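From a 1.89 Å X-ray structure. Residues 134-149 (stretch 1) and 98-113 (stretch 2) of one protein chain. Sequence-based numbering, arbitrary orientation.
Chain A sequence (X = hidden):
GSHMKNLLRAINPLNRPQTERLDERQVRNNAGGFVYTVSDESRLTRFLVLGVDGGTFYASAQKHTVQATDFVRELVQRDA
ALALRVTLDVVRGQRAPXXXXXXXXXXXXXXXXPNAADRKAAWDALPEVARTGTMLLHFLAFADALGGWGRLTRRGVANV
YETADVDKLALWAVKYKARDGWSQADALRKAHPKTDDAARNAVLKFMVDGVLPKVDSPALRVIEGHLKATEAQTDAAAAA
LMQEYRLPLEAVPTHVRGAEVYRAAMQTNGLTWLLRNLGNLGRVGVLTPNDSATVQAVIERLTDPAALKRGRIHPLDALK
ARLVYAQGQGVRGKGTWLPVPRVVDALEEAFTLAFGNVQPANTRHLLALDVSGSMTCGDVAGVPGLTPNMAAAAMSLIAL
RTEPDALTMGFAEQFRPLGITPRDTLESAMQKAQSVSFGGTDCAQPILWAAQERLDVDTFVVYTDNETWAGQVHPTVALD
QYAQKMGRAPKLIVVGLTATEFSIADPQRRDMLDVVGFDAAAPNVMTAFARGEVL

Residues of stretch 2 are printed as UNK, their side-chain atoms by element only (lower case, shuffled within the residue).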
# COMPACT_ATOMS: atom_id res chain seq x y z
N THR A 134 -3.94 -3.52 15.64
CA THR A 134 -2.59 -3.90 15.23
C THR A 134 -1.62 -2.74 15.36
O THR A 134 -0.49 -2.91 15.83
CB THR A 134 -2.55 -4.38 13.75
OG1 THR A 134 -3.55 -5.39 13.56
CG2 THR A 134 -1.18 -4.94 13.40
N MET A 135 -2.06 -1.56 14.95
CA MET A 135 -1.18 -0.40 15.01
C MET A 135 -0.80 -0.05 16.45
O MET A 135 0.32 0.35 16.71
CB MET A 135 -1.80 0.79 14.29
CG MET A 135 -1.92 0.59 12.78
SD MET A 135 -2.79 1.99 12.02
CE MET A 135 -1.71 3.33 12.42
N LEU A 136 -1.74 -0.24 17.38
CA LEU A 136 -1.44 -0.02 18.79
C LEU A 136 -0.42 -1.02 19.32
O LEU A 136 0.47 -0.67 20.08
CB LEU A 136 -2.70 -0.11 19.65
CG LEU A 136 -2.42 -0.09 21.15
CD1 LEU A 136 -1.83 1.27 21.58
CD2 LEU A 136 -3.65 -0.44 21.97
N LEU A 137 -0.56 -2.28 18.92
CA LEU A 137 0.38 -3.31 19.38
C LEU A 137 1.74 -3.10 18.75
O LEU A 137 2.77 -3.44 19.34
CB LEU A 137 -0.15 -4.71 19.08
CG LEU A 137 -1.49 -4.97 19.77
CD1 LEU A 137 -2.00 -6.36 19.45
CD2 LEU A 137 -1.42 -4.72 21.30
N HIS A 138 1.74 -2.52 17.55
CA HIS A 138 2.97 -2.23 16.82
C HIS A 138 3.67 -1.05 17.47
O HIS A 138 4.89 -1.03 17.64
CB HIS A 138 2.63 -1.94 15.36
CG HIS A 138 3.81 -2.01 14.44
ND1 HIS A 138 3.76 -1.54 13.14
CD2 HIS A 138 5.07 -2.46 14.63
CE1 HIS A 138 4.94 -1.71 12.57
NE2 HIS A 138 5.75 -2.27 13.45
N PHE A 139 2.88 -0.05 17.86
CA PHE A 139 3.42 1.10 18.56
C PHE A 139 4.10 0.65 19.86
O PHE A 139 5.19 1.10 20.18
CB PHE A 139 2.29 2.10 18.85
CG PHE A 139 2.62 3.10 19.92
CD1 PHE A 139 3.17 4.32 19.59
CD2 PHE A 139 2.39 2.80 21.25
CE1 PHE A 139 3.48 5.23 20.57
CE2 PHE A 139 2.70 3.70 22.23
CZ PHE A 139 3.25 4.92 21.89
N LEU A 140 3.46 -0.25 20.59
CA LEU A 140 4.01 -0.79 21.83
C LEU A 140 5.32 -1.56 21.63
O LEU A 140 6.21 -1.52 22.48
CB LEU A 140 2.97 -1.68 22.52
CG LEU A 140 1.74 -0.97 23.08
CD1 LEU A 140 0.77 -1.97 23.68
CD2 LEU A 140 2.16 0.10 24.11
N ALA A 141 5.43 -2.28 20.52
CA ALA A 141 6.68 -2.94 20.17
C ALA A 141 7.81 -1.93 19.97
O ALA A 141 8.96 -2.20 20.30
CB ALA A 141 6.51 -3.81 18.93
N PHE A 142 7.49 -0.75 19.42
CA PHE A 142 8.48 0.32 19.27
C PHE A 142 8.81 0.97 20.63
O PHE A 142 9.97 1.26 20.93
CB PHE A 142 7.99 1.42 18.32
CG PHE A 142 7.97 1.02 16.87
CD1 PHE A 142 9.10 0.47 16.26
CD2 PHE A 142 6.84 1.23 16.09
CE1 PHE A 142 9.08 0.11 14.91
CE2 PHE A 142 6.81 0.87 14.74
CZ PHE A 142 7.93 0.32 14.16
N ALA A 143 7.78 1.19 21.43
CA ALA A 143 7.94 1.90 22.70
C ALA A 143 8.65 1.07 23.77
O ALA A 143 9.34 1.63 24.63
CB ALA A 143 6.58 2.38 23.22
N ASP A 144 8.49 -0.25 23.74
CA ASP A 144 9.00 -1.07 24.83
C ASP A 144 10.52 -1.09 24.87
O ASP A 144 11.11 -1.55 25.84
CB ASP A 144 8.37 -2.48 24.88
CG ASP A 144 8.86 -3.41 23.77
OD1 ASP A 144 9.92 -3.16 23.15
OD2 ASP A 144 8.17 -4.43 23.53
N ALA A 145 11.14 -0.56 23.83
CA ALA A 145 12.59 -0.46 23.79
C ALA A 145 13.07 0.93 24.18
O ALA A 145 14.23 1.28 23.93
CB ALA A 145 13.11 -0.82 22.41
N LEU A 146 12.20 1.73 24.79
CA LEU A 146 12.52 3.12 25.07
C LEU A 146 12.22 3.53 26.51
O LEU A 146 12.59 4.62 26.94
CB LEU A 146 11.76 4.05 24.11
CG LEU A 146 11.81 3.79 22.60
CD1 LEU A 146 10.90 4.76 21.87
CD2 LEU A 146 13.22 3.87 22.07
N GLY A 147 11.55 2.66 27.26
CA GLY A 147 11.20 2.98 28.63
C GLY A 147 10.16 2.05 29.23
O GLY A 147 9.53 1.28 28.51
N GLY A 148 10.00 2.13 30.55
CA GLY A 148 9.04 1.32 31.27
C GLY A 148 7.67 1.97 31.42
O GLY A 148 7.37 2.98 30.80
N TRP A 149 6.83 1.38 32.27
CA TRP A 149 5.44 1.81 32.37
C TRP A 149 5.22 2.85 33.48
O TRP A 149 4.62 2.55 34.52
CB TRP A 149 4.51 0.61 32.56
CG TRP A 149 4.26 -0.19 31.30
CD1 TRP A 149 5.12 -1.05 30.69
CD2 TRP A 149 3.06 -0.18 30.51
NE1 TRP A 149 4.54 -1.59 29.56
CE2 TRP A 149 3.28 -1.07 29.43
CE3 TRP A 149 1.83 0.48 30.61
CZ2 TRP A 149 2.30 -1.31 28.45
CZ3 TRP A 149 0.87 0.24 29.64
CH2 TRP A 149 1.11 -0.65 28.58
N UNK A 98 2.62 3.24 4.67
CA UNK A 98 2.59 2.49 5.93
C UNK A 98 2.56 3.41 7.14
O UNK A 98 3.19 4.46 7.16
c UNK A 98 5.04 -0.41 5.16
c UNK A 98 3.71 0.33 5.16
n UNK A 98 6.06 -2.67 4.81
c UNK A 98 3.80 1.57 6.03
c UNK A 98 4.82 -1.92 5.15
N UNK A 99 1.83 2.99 8.16
CA UNK A 99 1.77 3.70 9.43
C UNK A 99 3.06 3.54 10.25
O UNK A 99 3.37 4.38 11.09
c UNK A 99 0.57 3.25 10.22
N UNK A 100 3.81 2.47 9.98
CA UNK A 100 5.01 2.11 10.76
C UNK A 100 5.91 3.28 11.17
O UNK A 100 6.23 3.43 12.35
o UNK A 100 3.88 -0.15 9.47
o UNK A 100 5.78 -1.25 9.60
c UNK A 100 5.87 1.07 10.02
c UNK A 100 5.12 -0.19 9.68
N UNK A 101 6.37 4.09 10.19
CA UNK A 101 7.32 5.16 10.52
C UNK A 101 6.72 6.21 11.47
O UNK A 101 7.44 6.73 12.32
c UNK A 101 6.20 3.94 8.73
c UNK A 101 7.63 5.80 9.16
c UNK A 101 7.36 4.72 8.16
N UNK A 102 5.44 6.51 11.30
CA UNK A 102 4.76 7.49 12.15
C UNK A 102 4.55 6.93 13.55
O UNK A 102 4.64 7.66 14.54
c UNK A 102 3.42 7.90 11.53
N UNK A 103 4.29 5.63 13.64
CA UNK A 103 4.18 4.94 14.92
C UNK A 103 5.50 4.95 15.68
O UNK A 103 5.52 5.17 16.89
c UNK A 103 1.30 4.03 15.19
c UNK A 103 2.26 3.43 14.18
c UNK A 103 3.69 3.51 14.72
c UNK A 103 1.88 1.99 13.85
N UNK A 104 6.60 4.73 14.95
CA UNK A 104 7.94 4.70 15.54
C UNK A 104 8.33 6.07 16.04
O UNK A 104 8.82 6.21 17.15
c UNK A 104 10.80 3.81 16.19
c UNK A 104 11.37 3.93 13.75
c UNK A 104 10.45 4.45 14.85
c UNK A 104 8.97 4.23 14.51
N UNK A 105 8.12 7.08 15.21
CA UNK A 105 8.43 8.45 15.59
C UNK A 105 7.62 8.87 16.81
O UNK A 105 8.16 9.47 17.74
c UNK A 105 8.23 10.84 14.91
c UNK A 105 8.18 9.41 14.42
c UNK A 105 9.22 9.19 13.32
N UNK A 106 6.34 8.53 16.80
CA UNK A 106 5.45 8.84 17.92
C UNK A 106 5.94 8.19 19.21
O UNK A 106 5.95 8.84 20.26
c UNK A 106 2.98 9.04 18.58
c UNK A 106 2.74 10.52 18.28
c UNK A 106 1.66 8.29 18.54
c UNK A 106 4.01 8.42 17.63
N UNK A 107 6.34 6.93 19.13
CA UNK A 107 6.93 6.26 20.27
C UNK A 107 8.15 7.00 20.79
O UNK A 107 8.29 7.20 21.99
c UNK A 107 7.29 4.81 19.94
N UNK A 108 9.04 7.42 19.88
CA UNK A 108 10.27 8.10 20.28
C UNK A 108 9.98 9.38 21.05
O UNK A 108 10.58 9.63 22.10
c UNK A 108 11.15 8.43 19.06
c UNK A 108 13.00 6.74 19.18
c UNK A 108 12.40 7.77 16.97
c UNK A 108 11.87 7.29 18.33
N UNK A 109 9.08 10.19 20.52
CA UNK A 109 8.67 11.42 21.18
C UNK A 109 8.03 11.09 22.54
O UNK A 109 8.49 11.57 23.58
c UNK A 109 8.29 12.52 18.94
c UNK A 109 7.28 13.51 21.03
c UNK A 109 7.29 13.15 17.97
c UNK A 109 7.69 12.22 20.32
N UNK A 110 7.00 10.26 22.51
CA UNK A 110 6.26 9.90 23.71
C UNK A 110 7.16 9.35 24.81
O UNK A 110 6.95 9.63 25.99
c UNK A 110 5.15 8.90 23.38
N UNK A 111 8.17 8.57 24.42
CA UNK A 111 8.99 7.86 25.40
C UNK A 111 10.28 8.57 25.77
O UNK A 111 10.77 8.40 26.87
c UNK A 111 9.32 6.44 24.91
n UNK A 111 7.47 3.72 27.98
c UNK A 111 8.26 4.42 26.92
c UNK A 111 8.11 5.54 24.68
c UNK A 111 7.38 5.20 25.96
N UNK A 112 10.84 9.35 24.85
CA UNK A 112 12.17 9.90 25.08
C UNK A 112 12.35 11.40 24.83
O UNK A 112 13.46 11.91 24.93
o UNK A 112 13.18 9.50 22.89
c UNK A 112 13.24 9.13 24.27
c UNK A 112 13.04 7.62 24.41
N UNK A 113 11.27 12.10 24.51
CA UNK A 113 11.37 13.55 24.35
C UNK A 113 11.74 14.17 25.70
O UNK A 113 11.18 13.79 26.73
c UNK A 113 10.06 14.13 23.84

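Position 98 carries four carbons in a row ending in nitrogen and touches nothing on stretch 1; the chain is Lys98. Position 99 has one carbon, its CB, 3.2 Å from Met135 CE: Ala99. At position 100, two carbons, the second bearing two oxygens, define Asp100; its OD2 lies 3.1 Å from His138 CE1, at the edge of the imidazole and near its plane. Position 101 closes three carbons onto its own backbone N, giving Pro101, which points away. Position 102, a single carbon also directed away, is Ala102.

Position 103 has four carbons forked at the second, so it is Leu103. Its side chain is a knob among Met135, His138, Phe139 and Phe142, with CD1 3.9 Å from Met135 CB. Position 104 has the same fork and is Leu104. Its CB stands 3.8 Å from the centroid of the Phe142 ring and 4° off the ring normal, a CH-pi contact over the face, while Leu104 CD1 is 3.7 Å from Phe142 CD1. Position 105, one carbon carrying two, is Val105, turned away. Position 106, again four carbons forked at the second, is Leu106, whose CD2 is 4.1 Å from Phe139 CE1.

Position 107 has one carbon, so Ala107. Its CB lies 3.8 Å from Phe142 CB and 4.1 Å from Ala143 CB, and the CA atoms of Ala107 and Ala143 are just 5.1 Å apart, a close backbone approach between two small residues. Position 108, four carbons forked at the second, is Leu108; CA-to-CB points away, yet CD2 reaches within 3.9 Å of Leu146 CD1. Position 109 forks at its first carbon, one arm two carbons long: Ile109, out of contact. Position 110, one carbon, is Ala110.

Position 111 shows four carbons in a row and a terminal nitrogen: Lys111. NZ donates to Gly148 O at 2.9 Å and, weakly, to Gly147 O at 3.2 Å; chi1 to chi3 are all m, folding the chain back toward this turn. Position 112, one carbon bearing an oxygen and a carbon, is Thr112; OG1 donates to Leu108 O at 2.7 Å, and CG2 lies 3.8 Å from Leu146 CB. Position 113, one carbon, is Ala113, beyond reach.

The helix axes approach to 8.6 Å at 50°, and the two stretches bury 834 Å² in total. Packing is reciprocal: Leu103 enters a hole on stretch 1, while Phe142 sits among Asp100, Leu103, Leu104 and Ala107. Beyond this apolar centre, Lys111 ties stretch 2 to the glycine carbonyls through the cross-stretch hydrogen bonds.

Stretch 2 98-113: KADPALLVLALIAKTA
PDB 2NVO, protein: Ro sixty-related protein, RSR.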